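Local coordinates for protein phiAB6 tailspike (Unidentified phage, PDB 5JS4) that fragments the exopolysaccharide of Acinetobacter baumannii, working as a trimeric, beta-helical phage tailspike, at residues E679-S684 with Y688-G693; Y637-V642 with F711-T716; T587-K592 with N625-V630; K695-W698 with A704-D707. All coordinates share one frame; numbering follows the deposited sequence.

All four contacts lie in the C-terminal, beta-rich region beyond the beta-helix, their centres about 49 to 70 Å from the centre of the chain. Contact 3 lies about 9 Å from contact 2, centre to centre, and their strands 627-633 and 636-641 pair. Contacts 1 and 4 share strand 690-699, their centres about 22 Å apart; contact 1 reaches contact 3 through Ala-692 O and Trp-627 NE1, 2.8 Å apart, and contact 4 reaches contact 2 through Asp-707 and Tyr-637. Contact 3 adjoins a ligand pocket: Lys-588 NZ bonds to Ala-573 O and His-598 of a neighbouring subunit, and Lys-588 packs on its Tyr-596; Tyr-596 and His-598, with Tyr-580, are residues of a malonic acid site.

Contact 1 of 4, residues E679-S684 with Y688-G693; sequences ETYAGS and YTEAAG
The Tyr-681 ring has Tyr-688 CD2 near its plane at the edge, where Tyr-681 OH and that carbon are 3.4 Å apart, while one face is covered by Ser-684 CB, 3.4 Å above the ring centre. A water in the ring plane joins Tyr-681 OH to Glu-690 OE1. The carboxylate of Glu-690 stands nearly upright against this ring, with 78° between the planes. The Glu-690 side chain is extended, with CG anti to the backbone N (chi1 176°), and this reach carries OE2 to Thr-680, whose OG1 donates to the anti lone pair of Glu-690 OE2 at 2.7 Å.

Ser-684 bonds to Glu-690 twice, through its side chain and its carbonyl. Its OG gives a 2.7 Å bond to Glu-690 O, and its O receives Glu-690 N at 2.9 Å in a nearly straight bond (168°); a weak bond from Tyr-688 N also reaches Ser-684 O. Further along, Thr-680 CG2 rests 3.8 Å from Ala-692 CB.

A type II beta turn, Tyr-681 to Ser-684, leads into the short helix 684-688, which links antiparallel neighbours 672-678 and 690-699. Where these strands pair, Ala-692 and Gly-693 both face Ile-678, a classic beta bulge.

Contact 2 of 4, residues Y637-V642 with F711-T716; sequences YRVERV and FTVAFT
While Tyr-637 and Val-639 turn their side chains to Phe-711, Val-713 and Phe-715, Glu-640 OE1 is gripped by Arg-638 on the other face of the same strand. Arg-638 NE makes the firm bond of this salt bridge, 2.7 Å to Glu-640 OE1, with the oxygen almost in the guanidinium plane; NH2 adds a weak second one. Arg-638 NH1 also pairs with Glu-632.

The contact proper is apolar. Strands 637-641 and 711-715 approach to 10.4 Å between their axes and cross at -46°, the spacing of two sheets packed face to face rather than of hydrogen-bonded neighbours. At one end Phe-711 drives its edge into the face of Tyr-637, a T-shaped stack with centroids 5.2 Å apart and planes at 81°. Phe-711 CZ touches Tyr-637 CG at 3.8 Å, and CE1 stands over the same face, offset toward the rim. With CG between the backbone N and the carbonyl carbon (chi1 68°), the Phe-711 ring meets Tyr-637 with its CE1-CZ edge.

Val-639 fills the middle with both methyls: CG2 meets Val-713 CG2 at 4.3 Å, and CG1 lies 4.2 Å from Phe-715 CE1, the two side chains sliding past each other in opposite directions. Leu-612 packs against both valines, and Tyr-614 and Trp-698 add rings beside Phe-711.

The Arg-638 and Glu-640 charges thus stay on the face of the strand turned from Phe-711 and Val-713, and the two sheets cohere here through ring and methyl packing in a buried layer, the tyrosine hydroxyl finding a weak hydrogen bond to Asp-707 at its border.

Contact 3 of 4, residues T587-K592 with N625-V630; sequences TKLSRK and NGWKIV
Asn-625 opens the second segment by reaching across to Lys-588: its ND2 donates to Lys-588 O at 3.0 Å with an N-H...O angle of 151°. The bond enters near the carbonyl plane, tilted 18° from it, and the acceptor is similarly a little off the plane of the amide. CG lies on the far side of CB from the backbone N (chi1 -152°), which swings the amide toward the 587-592 loop. The oxygen it meets has a second donor, Thr-595 OG1 of a neighbouring subunit, so two groups grip Lys-588 O at the trimer interface. Past the bond, Asn-625 ND2 also lies 3.8 Å from Leu-589 CD2, the side chains crossing at about a right angle.

Gly-626 follows with positive phi, like Asn-625 before it; the pair has the backbone angles of the two central positions of a type I' beta turn, and those at Gly-626 are ones that favour glycine.

Trp-627 starts the strand. The six-membered end of its indole points to the loop, where Leu-589 CD2 sits at the ring edge, 4.2 Å from Trp-627 CZ3. The opposite, pyrrole end is fixed by a bond from NE1 to Ala-692 O, and Phe-715 meets the ring edge-to-face.

Leu-589 is itself placed by a local turn: Thr-587 OG1 accepts from Leu-589 N at 3.0 Å, and weakly from Ser-590 N. This is an ST turn, here shaping the tight hairpin connection between strands 579-586 and 591-597 on which the Asn-Gly turn between strands 623-624 and 627-633 docks.

Contact 4 of 4, residues K695-W698 with A704-D707; sequences KVFW and ALVD
The Trp-698 side chain meets Val-706 through its CB where strand 690-699 runs out into the loop that carries the chain over to strand 708-715, the crossover between the two facing antiparallel sheets of this C-terminal region. Trp-698 CB lies 4.2 Å from Val-706 CG2 and 3.4 Å from Val-706 O, whereas the indole is directed away from the loop. CG stands beside the backbone N, anti to the carbonyl carbon (chi1 -72°), which turns the ring back along its own strand: Val-696 CG1 lies 3.4 Å above one face, offset toward the rim. Phe-711 and His-673 add further rings to this buried indole, while Val-656 and Pro-659 pack against it from strand 654-661.

Phe-697, the preceding residue, projects from the other face of the strand, as alternation demands, and there it meets Leu-705. Contact is light, Leu-705 CD2 coming to the ring edge near its plane at 4.4 Å from Phe-697 CD2. This outer side also belongs to the trimer, since Gly-668 of a neighbouring subunit packs on Phe-697. Val-706, for its part, rests on Met-661 and Ala-671, and Asp-707 ties the loop to Lys-631 by a salt bridge.

Between the two side-chain groups lies the carbonyl of Trp-698, bordered by Leu-705 CD2 at 3.5 Å. It takes a CA-H...O contact from Leu-705 CA at 3.3 Å. A hydrogen bond reaches it from Val-706 N, 2.9 Å from Trp-698 O, with an N-H...O angle of 164° and the donor 37° above the carbonyl plane.

Contact 1 of 4, residues E679-S684 with Y688-G693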
loop_
_atom_site.group_PDB
_atom_site.type_symbol
_atom_site.label_atom_id
_atom_site.label_comp_id
_atom_site.label_asym_id
_atom_site.label_seq_id
_atom_site.Cartn_x
_atom_site.Cartn_y
_atom_site.Cartn_z
ATOM N N GLU A 679 -55.292 20.811 22.926
ATOM C CA GLU A 679 -54.262 20.708 23.953
ATOM C C GLU A 679 -53.990 19.258 24.350
ATOM O O GLU A 679 -54.836 18.388 24.168
ATOM C CB GLU A 679 -54.666 21.541 25.172
ATOM C CG GLU A 679 -54.789 23.023 24.837
ATOM C CD GLU A 679 -54.804 23.921 26.057
ATOM O OE1 GLU A 679 -55.691 23.739 26.924
ATOM O OE2 GLU A 679 -53.937 24.823 26.138
ATOM N N THR A 680 -52.792 19.011 24.870
ATOM C CA THR A 680 -52.425 17.698 25.415
ATOM C C THR A 680 -52.880 17.553 26.865
ATOM O O THR A 680 -53.216 16.458 27.313
ATOM C CB THR A 680 -50.905 17.483 25.372
ATOM O OG1 THR A 680 -50.246 18.645 25.891
ATOM C CG2 THR A 680 -50.438 17.224 23.941
ATOM N N TYR A 681 -52.824 18.664 27.592
ATOM C CA TYR A 681 -53.356 18.793 28.951
ATOM C C TYR A 681 -53.841 20.233 29.098
ATOM O O TYR A 681 -53.453 21.103 28.317
ATOM C CB TYR A 681 -52.288 18.467 30.004
ATOM C CG TYR A 681 -51.002 19.255 29.862
ATOM C CD1 TYR A 681 -50.869 20.524 30.419
ATOM C CD2 TYR A 681 -49.915 18.730 29.170
ATOM C CE1 TYR A 681 -49.697 21.248 30.283
ATOM C CE2 TYR A 681 -48.740 19.448 29.024
ATOM C CZ TYR A 681 -48.633 20.704 29.582
ATOM O OH TYR A 681 -47.469 21.422 29.442
ATOM N N ALA A 682 -54.679 20.490 30.096
ATOM C CA ALA A 682 -55.270 21.816 30.281
ATOM C C ALA A 682 -54.194 22.897 30.385
ATOM O O ALA A 682 -53.363 22.865 31.288
ATOM C CB ALA A 682 -56.152 21.828 31.520
ATOM N N GLY A 683 -54.213 23.843 29.445
ATOM C CA GLY A 683 -53.252 24.945 29.417
ATOM C C GLY A 683 -51.958 24.679 28.660
ATOM O O GLY A 683 -51.105 25.561 28.570
ATOM N N SER A 684 -51.808 23.479 28.098
ATOM C CA SER A 684 -50.553 23.087 27.448
ATOM C C SER A 684 -50.159 24.055 26.334
ATOM O O SER A 684 -48.984 24.391 26.185
ATOM C CB SER A 684 -50.639 21.664 26.893
ATOM O OG SER A 684 -51.491 21.575 25.760
ATOM N N TYR A 688 -47.625 26.865 27.338
ATOM C CA TYR A 688 -46.353 26.253 26.934
ATOM C C TYR A 688 -46.230 25.969 25.432
ATOM O O TYR A 688 -45.261 25.348 25.002
ATOM C CB TYR A 688 -46.120 24.972 27.739
ATOM C CG TYR A 688 -46.196 25.211 29.229
ATOM C CD1 TYR A 688 -45.215 25.950 29.878
ATOM C CD2 TYR A 688 -47.266 24.731 29.980
ATOM C CE1 TYR A 688 -45.285 26.188 31.242
ATOM C CE2 TYR A 688 -47.348 24.965 31.343
ATOM C CZ TYR A 688 -46.354 25.694 31.966
ATOM O OH TYR A 688 -46.427 25.930 33.324
ATOM N N THR A 689 -47.188 26.462 24.650
ATOM C CA THR A 689 -47.266 26.201 23.197
ATOM C C THR A 689 -47.070 24.724 22.832
ATOM O O THR A 689 -46.432 24.396 21.834
ATOM C CB THR A 689 -46.307 27.094 22.358
ATOM O OG1 THR A 689 -44.946 26.876 22.744
ATOM C CG2 THR A 689 -46.666 28.562 22.507
ATOM N N GLU A 690 -47.633 23.834 23.646
ATOM C CA GLU A 690 -47.679 22.418 23.317
ATOM C C GLU A 690 -49.098 22.041 22.905
ATOM O O GLU A 690 -50.067 22.397 23.582
ATOM C CB GLU A 690 -47.228 21.558 24.499
ATOM C CG GLU A 690 -47.355 20.071 24.210
ATOM C CD GLU A 690 -46.794 19.210 25.315
ATOM O OE1 GLU A 690 -45.577 19.305 25.572
ATOM O OE2 GLU A 690 -47.574 18.435 25.908
ATOM N N ALA A 691 -49.224 21.332 21.784
ATOM C CA ALA A 691 -50.527 20.895 21.302
ATOM C C ALA A 691 -50.481 19.448 20.835
ATOM O O ALA A 691 -49.436 18.944 20.420
ATOM C CB ALA A 691 -51.016 21.799 20.179
ATOM N N ALA A 692 -51.628 18.788 20.937
ATOM C CA ALA A 692 -51.823 17.459 20.379
ATOM C C ALA A 692 -52.118 17.550 18.884
ATOM O O ALA A 692 -51.768 16.656 18.113
ATOM C CB ALA A 692 -52.968 16.761 21.090
ATOM N N GLY A 693 -52.781 18.632 18.498
ATOM C CA GLY A 693 -53.221 18.839 17.125
ATOM C C GLY A 693 -53.979 20.146 17.031
ATOM O O GLY A 693 -53.768 21.054 17.839
HETATM O O HOH W 1 -45.400 20.262 28.193
#

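Contact 2 of 4, residues Y637-V642 with F711-T716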
loop_
_atom_site.group_PDB
_atom_site.type_symbol
_atom_site.label_atom_id
_atom_site.label_comp_id
_atom_site.label_asym_id
_atom_site.label_seq_id
_atom_site.Cartn_x
_atom_site.Cartn_y
_atom_site.Cartn_z
ATOM N N TYR A 637 -63.316 20.253 11.690
ATOM C CA TYR A 637 -62.439 19.117 11.428
ATOM C C TYR A 637 -61.335 19.074 12.462
ATOM O O TYR A 637 -60.828 20.115 12.857
ATOM C CB TYR A 637 -61.861 19.235 10.010
ATOM C CG TYR A 637 -62.961 19.125 8.991
ATOM C CD1 TYR A 637 -63.791 20.207 8.717
ATOM C CD2 TYR A 637 -63.229 17.917 8.363
ATOM C CE1 TYR A 637 -64.841 20.099 7.825
ATOM C CE2 TYR A 637 -64.274 17.800 7.470
ATOM C CZ TYR A 637 -65.081 18.889 7.208
ATOM O OH TYR A 637 -66.124 18.778 6.325
ATOM N N ARG A 638 -60.978 17.875 12.908
ATOM C CA ARG A 638 -59.857 17.701 13.824
ATOM C C ARG A 638 -58.673 17.115 13.081
ATOM O O ARG A 638 -58.789 16.058 12.466
ATOM C CB ARG A 638 -60.217 16.757 14.976
ATOM C CG ARG A 638 -61.316 17.251 15.895
ATOM C CD ARG A 638 -61.331 16.459 17.197
ATOM N NE ARG A 638 -61.548 15.035 16.968
ATOM C CZ ARG A 638 -62.737 14.431 16.924
ATOM N NH1 ARG A 638 -63.865 15.115 17.088
ATOM N NH2 ARG A 638 -62.796 13.120 16.709
ATOM N N VAL A 639 -57.545 17.819 13.138
ATOM C CA VAL A 639 -56.250 17.266 12.768
ATOM C C VAL A 639 -55.718 16.676 14.068
ATOM O O VAL A 639 -55.181 17.394 14.920
ATOM C CB VAL A 639 -55.303 18.342 12.194
ATOM C CG1 VAL A 639 -53.986 17.722 11.760
ATOM C CG2 VAL A 639 -55.964 19.075 11.035
ATOM N N GLU A 640 -55.911 15.369 14.229
ATOM C CA GLU A 640 -55.799 14.721 15.536
ATOM C C GLU A 640 -54.831 13.552 15.542
ATOM O O GLU A 640 -54.565 12.934 14.510
ATOM C CB GLU A 640 -57.172 14.225 15.995
ATOM C CG GLU A 640 -57.800 13.193 15.071
ATOM C CD GLU A 640 -59.033 12.537 15.658
ATOM O OE1 GLU A 640 -59.723 13.168 16.485
ATOM O OE2 GLU A 640 -59.315 11.384 15.276
ATOM N N ARG A 641 -54.347 13.237 16.737
ATOM C CA ARG A 641 -53.472 12.097 16.951
ATOM C C ARG A 641 -54.284 10.813 16.994
ATOM O O ARG A 641 -55.335 10.750 17.642
ATOM C CB ARG A 641 -52.716 12.240 18.268
ATOM C CG ARG A 641 -51.884 13.502 18.342
ATOM C CD ARG A 641 -50.945 13.507 19.530
ATOM N NE ARG A 641 -51.656 13.505 20.810
ATOM C CZ ARG A 641 -51.063 13.567 22.001
ATOM N NH1 ARG A 641 -49.739 13.615 22.095
ATOM N NH2 ARG A 641 -51.804 13.565 23.105
ATOM N N VAL A 642 -53.793 9.792 16.308
ATOM C CA VAL A 642 -54.391 8.466 16.407
ATOM C C VAL A 642 -53.849 7.738 17.636
ATOM O O VAL A 642 -52.857 8.156 18.241
ATOM C CB VAL A 642 -54.162 7.631 15.135
ATOM C CG1 VAL A 642 -54.658 8.383 13.907
ATOM C CG2 VAL A 642 -52.699 7.251 14.977
ATOM N N PHE A 711 -59.627 18.844 1.445
ATOM C CA PHE A 711 -58.723 19.964 1.689
ATOM C C PHE A 711 -57.418 19.484 2.307
ATOM O O PHE A 711 -57.358 18.432 2.938
ATOM C CB PHE A 711 -59.377 21.043 2.569
ATOM C CG PHE A 711 -59.625 20.617 3.995
ATOM C CD1 PHE A 711 -60.803 19.977 4.340
ATOM C CD2 PHE A 711 -58.692 20.880 4.995
ATOM C CE1 PHE A 711 -61.044 19.591 5.650
ATOM C CE2 PHE A 711 -58.930 20.497 6.304
ATOM C CZ PHE A 711 -60.107 19.853 6.631
ATOM N N THR A 712 -56.386 20.296 2.126
ATOM C CA THR A 712 -55.040 20.021 2.588
ATOM C C THR A 712 -54.719 20.892 3.797
ATOM O O THR A 712 -55.228 22.007 3.916
ATOM C CB THR A 712 -54.041 20.355 1.463
ATOM O OG1 THR A 712 -54.280 19.478 0.353
ATOM C CG2 THR A 712 -52.590 20.231 1.915
ATOM N N VAL A 713 -53.889 20.360 4.689
ATOM C CA VAL A 713 -53.211 21.171 5.699
ATOM C C VAL A 713 -51.710 20.914 5.624
ATOM O O VAL A 713 -51.265 19.838 5.217
ATOM C CB VAL A 713 -53.729 20.904 7.136
ATOM C CG1 VAL A 713 -55.238 21.054 7.196
ATOM C CG2 VAL A 713 -53.300 19.540 7.652
ATOM N N ALA A 714 -50.932 21.913 6.028
ATOM C CA ALA A 714 -49.491 21.774 6.158
ATOM C C ALA A 714 -49.114 22.331 7.517
ATOM O O ALA A 714 -49.573 23.405 7.894
ATOM C CB ALA A 714 -48.770 22.528 5.051
ATOM N N PHE A 715 -48.302 21.595 8.262
ATOM C CA PHE A 715 -47.896 22.054 9.586
ATOM C C PHE A 715 -46.549 21.494 9.991
ATOM O O PHE A 715 -46.065 20.510 9.419
ATOM C CB PHE A 715 -48.973 21.732 10.638
ATOM C CG PHE A 715 -49.166 20.261 10.907
ATOM C CD1 PHE A 715 -49.888 19.465 10.027
ATOM C CD2 PHE A 715 -48.663 19.681 12.069
ATOM C CE1 PHE A 715 -50.081 18.116 10.283
ATOM C CE2 PHE A 715 -48.857 18.333 12.332
ATOM C CZ PHE A 715 -49.565 17.551 11.438
ATOM N N THR A 716 -45.937 22.155 10.972
ATOM C CA THR A 716 -44.684 21.698 11.548
ATOM C C THR A 716 -44.891 21.371 13.021
ATOM O O THR A 716 -45.769 21.941 13.672
ATOM C CB THR A 716 -43.563 22.738 11.407
ATOM O OG1 THR A 716 -43.871 23.904 12.181
ATOM C CG2 THR A 716 -43.370 23.130 9.951
#

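Contact 3 of 4, residues T587-K592 with N625-V630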
loop_
_atom_site.group_PDB
_atom_site.type_symbol
_atom_site.label_atom_id
_atom_site.label_comp_id
_atom_site.label_asym_id
_atom_site.label_seq_id
_atom_site.Cartn_x
_atom_site.Cartn_y
_atom_site.Cartn_z
ATOM N N THR A 587 -35.327 14.942 12.257
ATOM C CA THR A 587 -35.770 14.072 13.332
ATOM C C THR A 587 -37.052 13.389 12.886
ATOM O O THR A 587 -37.528 13.594 11.770
ATOM C CB THR A 587 -36.050 14.868 14.617
ATOM O OG1 THR A 587 -37.239 15.647 14.446
ATOM C CG2 THR A 587 -34.876 15.775 14.975
ATOM N N LYS A 588 -37.633 12.585 13.764
ATOM C CA LYS A 588 -38.929 11.997 13.468
ATOM C C LYS A 588 -40.034 13.036 13.282
ATOM O O LYS A 588 -41.036 12.756 12.627
ATOM C CB LYS A 588 -39.335 11.029 14.568
ATOM C CG LYS A 588 -38.695 9.666 14.441
ATOM C CD LYS A 588 -39.223 8.758 15.528
ATOM C CE LYS A 588 -38.892 7.312 15.255
ATOM N NZ LYS A 588 -39.291 6.521 16.449
ATOM N N LEU A 589 -39.855 14.221 13.867
ATOM C CA LEU A 589 -40.904 15.235 13.906
ATOM C C LEU A 589 -40.596 16.535 13.161
ATOM O O LEU A 589 -41.479 17.375 13.039
ATOM C CB LEU A 589 -41.252 15.560 15.363
ATOM C CG LEU A 589 -41.902 14.410 16.132
ATOM C CD1 LEU A 589 -41.988 14.768 17.604
ATOM C CD2 LEU A 589 -43.279 14.090 15.573
ATOM N N SER A 590 -39.373 16.700 12.665
ATOM C CA SER A 590 -38.959 17.978 12.075
ATOM C C SER A 590 -37.934 17.811 10.963
ATOM O O SER A 590 -36.946 17.101 11.125
ATOM C CB SER A 590 -38.366 18.876 13.165
ATOM O OG SER A 590 -37.962 20.134 12.649
ATOM N N ARG A 591 -38.169 18.500 9.847
ATOM C CA ARG A 591 -37.193 18.599 8.771
ATOM C C ARG A 591 -36.971 20.072 8.450
ATOM O O ARG A 591 -37.898 20.766 8.023
ATOM C CB ARG A 591 -37.660 17.850 7.519
ATOM C CG ARG A 591 -36.603 17.737 6.428
ATOM C CD ARG A 591 -35.535 16.733 6.811
ATOM N NE ARG A 591 -34.515 16.474 5.795
ATOM C CZ ARG A 591 -33.277 16.964 5.789
ATOM N NH1 ARG A 591 -32.864 17.823 6.714
ATOM N NH2 ARG A 591 -32.438 16.595 4.830
ATOM N N LYS A 592 -35.747 20.541 8.694
ATOM C CA LYS A 592 -35.371 21.938 8.489
ATOM C C LYS A 592 -33.951 22.038 7.956
ATOM O O LYS A 592 -33.158 21.102 8.091
ATOM C CB LYS A 592 -35.430 22.718 9.808
ATOM C CG LYS A 592 -36.807 22.845 10.435
ATOM C CD LYS A 592 -36.733 23.362 11.866
ATOM C CE LYS A 592 -36.180 24.775 11.949
ATOM N NZ LYS A 592 -36.253 25.297 13.345
ATOM N N ASN A 625 -47.657 10.430 9.918
ATOM C CA ASN A 625 -46.835 10.458 11.124
ATOM C C ASN A 625 -47.645 10.357 12.415
ATOM O O ASN A 625 -47.213 10.850 13.458
ATOM C CB ASN A 625 -45.992 11.746 11.136
ATOM C CG ASN A 625 -44.685 11.595 11.885
ATOM O OD1 ASN A 625 -44.267 10.487 12.225
ATOM N ND2 ASN A 625 -44.017 12.721 12.131
ATOM N N GLY A 626 -48.813 9.720 12.342
ATOM C CA GLY A 626 -49.690 9.580 13.505
ATOM C C GLY A 626 -50.793 10.612 13.626
ATOM O O GLY A 626 -51.532 10.602 14.610
ATOM N N TRP A 627 -50.898 11.512 12.647
ATOM C CA TRP A 627 -52.010 12.458 12.558
ATOM C C TRP A 627 -52.924 12.117 11.383
ATOM O O TRP A 627 -52.453 11.712 10.321
ATOM C CB TRP A 627 -51.501 13.900 12.402
ATOM C CG TRP A 627 -51.047 14.509 13.690
ATOM C CD1 TRP A 627 -51.807 15.227 14.564
ATOM C CD2 TRP A 627 -49.737 14.445 14.254
ATOM N NE1 TRP A 627 -51.049 15.623 15.640
ATOM C CE2 TRP A 627 -49.775 15.150 15.480
ATOM C CE3 TRP A 627 -48.532 13.859 13.850
ATOM C CZ2 TRP A 627 -48.653 15.285 16.301
ATOM C CZ3 TRP A 627 -47.417 13.994 14.666
ATOM C CH2 TRP A 627 -47.490 14.700 15.883
ATOM N N LYS A 628 -54.227 12.287 11.592
ATOM C CA LYS A 628 -55.226 12.181 10.525
ATOM C C LYS A 628 -56.231 13.309 10.684
ATOM O O LYS A 628 -56.288 13.955 11.735
ATOM C CB LYS A 628 -55.945 10.826 10.560
ATOM C CG LYS A 628 -56.787 10.584 11.799
ATOM C CD LYS A 628 -57.573 9.289 11.667
ATOM C CE LYS A 628 -58.410 9.026 12.901
ATOM N NZ LYS A 628 -59.215 7.785 12.743
ATOM N N ILE A 629 -57.026 13.543 9.647
ATOM C CA ILE A 629 -58.064 14.563 9.699
ATOM C C ILE A 629 -59.416 13.880 9.685
ATOM O O ILE A 629 -59.691 13.064 8.803
ATOM C CB ILE A 629 -57.984 15.552 8.518
ATOM C CG1 ILE A 629 -56.565 16.114 8.397
ATOM C CG2 ILE A 629 -59.014 16.660 8.705
ATOM C CD1 ILE A 629 -56.366 17.101 7.263
ATOM N N VAL A 630 -60.253 14.219 10.660
ATOM C CA VAL A 630 -61.604 13.680 10.738
ATOM C C VAL A 630 -62.613 14.804 10.895
ATOM O O VAL A 630 -62.310 15.857 11.466
ATOM C CB VAL A 630 -61.770 12.679 11.902
ATOM C CG1 VAL A 630 -60.845 11.488 11.715
ATOM C CG2 VAL A 630 -61.523 13.347 13.245
#

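Contact 4 of 4, residues K695-W698 with A704-D707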
loop_
_atom_site.group_PDB
_atom_site.type_symbol
_atom_site.label_atom_id
_atom_site.label_comp_id
_atom_site.label_asym_id
_atom_site.label_seq_id
_atom_site.Cartn_x
_atom_site.Cartn_y
_atom_site.Cartn_z
ATOM N N LYS A 695 -57.920 22.026 15.295
ATOM C CA LYS A 695 -59.169 21.986 14.555
ATOM C C LYS A 695 -59.137 23.016 13.443
ATOM O O LYS A 695 -58.554 24.089 13.602
ATOM C CB LYS A 695 -60.359 22.279 15.466
ATOM C CG LYS A 695 -60.572 21.250 16.567
ATOM C CD LYS A 695 -61.898 21.482 17.276
ATOM C CE LYS A 695 -62.110 20.502 18.421
ATOM N NZ LYS A 695 -63.416 20.730 19.101
ATOM N N VAL A 696 -59.771 22.671 12.324
ATOM C CA VAL A 696 -59.990 23.586 11.214
ATOM C C VAL A 696 -61.490 23.802 11.084
ATOM O O VAL A 696 -62.254 22.834 11.034
ATOM C CB VAL A 696 -59.444 23.017 9.893
ATOM C CG1 VAL A 696 -59.639 24.015 8.756
ATOM C CG2 VAL A 696 -57.977 22.649 10.037
ATOM N N PHE A 697 -61.896 25.067 11.046
ATOM C CA PHE A 697 -63.290 25.473 10.894
ATOM C C PHE A 697 -63.437 26.107 9.522
ATOM O O PHE A 697 -62.662 26.995 9.175
ATOM C CB PHE A 697 -63.675 26.520 11.947
ATOM C CG PHE A 697 -63.658 26.015 13.368
ATOM C CD1 PHE A 697 -62.456 25.741 14.013
ATOM C CD2 PHE A 697 -64.844 25.848 14.071
ATOM C CE1 PHE A 697 -62.444 25.289 15.325
ATOM C CE2 PHE A 697 -64.835 25.404 15.384
ATOM C CZ PHE A 697 -63.634 25.120 16.005
ATOM N N TRP A 698 -64.424 25.656 8.751
ATOM C CA TRP A 698 -64.682 26.178 7.411
ATOM C C TRP A 698 -66.040 26.856 7.334
ATOM O O TRP A 698 -67.041 26.290 7.774
ATOM C CB TRP A 698 -64.673 25.046 6.391
ATOM C CG TRP A 698 -63.338 24.458 6.086
ATOM C CD1 TRP A 698 -62.847 23.260 6.515
ATOM C CD2 TRP A 698 -62.327 25.028 5.252
ATOM N NE1 TRP A 698 -61.593 23.046 6.001
ATOM C CE2 TRP A 698 -61.246 24.123 5.226
ATOM C CE3 TRP A 698 -62.228 26.219 4.521
ATOM C CZ2 TRP A 698 -60.084 24.367 4.495
ATOM C CZ3 TRP A 698 -61.070 26.462 3.798
ATOM C CH2 TRP A 698 -60.016 25.545 3.790
ATOM N N ALA A 704 -71.475 30.891 7.510
ATOM C CA ALA A 704 -72.076 29.647 7.993
ATOM C C ALA A 704 -71.106 28.486 7.812
ATOM O O ALA A 704 -70.417 28.396 6.797
ATOM C CB ALA A 704 -73.371 29.359 7.253
ATOM N N LEU A 705 -71.069 27.592 8.795
ATOM C CA LEU A 705 -70.204 26.417 8.732
ATOM C C LEU A 705 -70.558 25.551 7.521
ATOM O O LEU A 705 -71.736 25.303 7.253
ATOM C CB LEU A 705 -70.301 25.615 10.031
ATOM C CG LEU A 705 -69.634 26.317 11.222
ATOM C CD1 LEU A 705 -70.154 25.773 12.544
ATOM C CD2 LEU A 705 -68.120 26.190 11.148
ATOM N N VAL A 706 -69.529 25.124 6.790
ATOM C CA VAL A 706 -69.692 24.324 5.566
ATOM C C VAL A 706 -68.643 23.224 5.509
ATOM O O VAL A 706 -67.561 23.369 6.063
ATOM C CB VAL A 706 -69.559 25.168 4.278
ATOM C CG1 VAL A 706 -70.726 26.124 4.135
ATOM C CG2 VAL A 706 -68.224 25.904 4.221
ATOM N N ASP A 707 -68.965 22.138 4.808
ATOM C CA ASP A 707 -68.087 20.976 4.706
ATOM C C ASP A 707 -67.434 20.856 3.337
ATOM O O ASP A 707 -68.099 20.504 2.365
ATOM C CB ASP A 707 -68.888 19.699 4.982
ATOM C CG ASP A 707 -69.289 19.574 6.427
ATOM O OD1 ASP A 707 -68.397 19.694 7.290
ATOM O OD2 ASP A 707 -70.489 19.358 6.703
#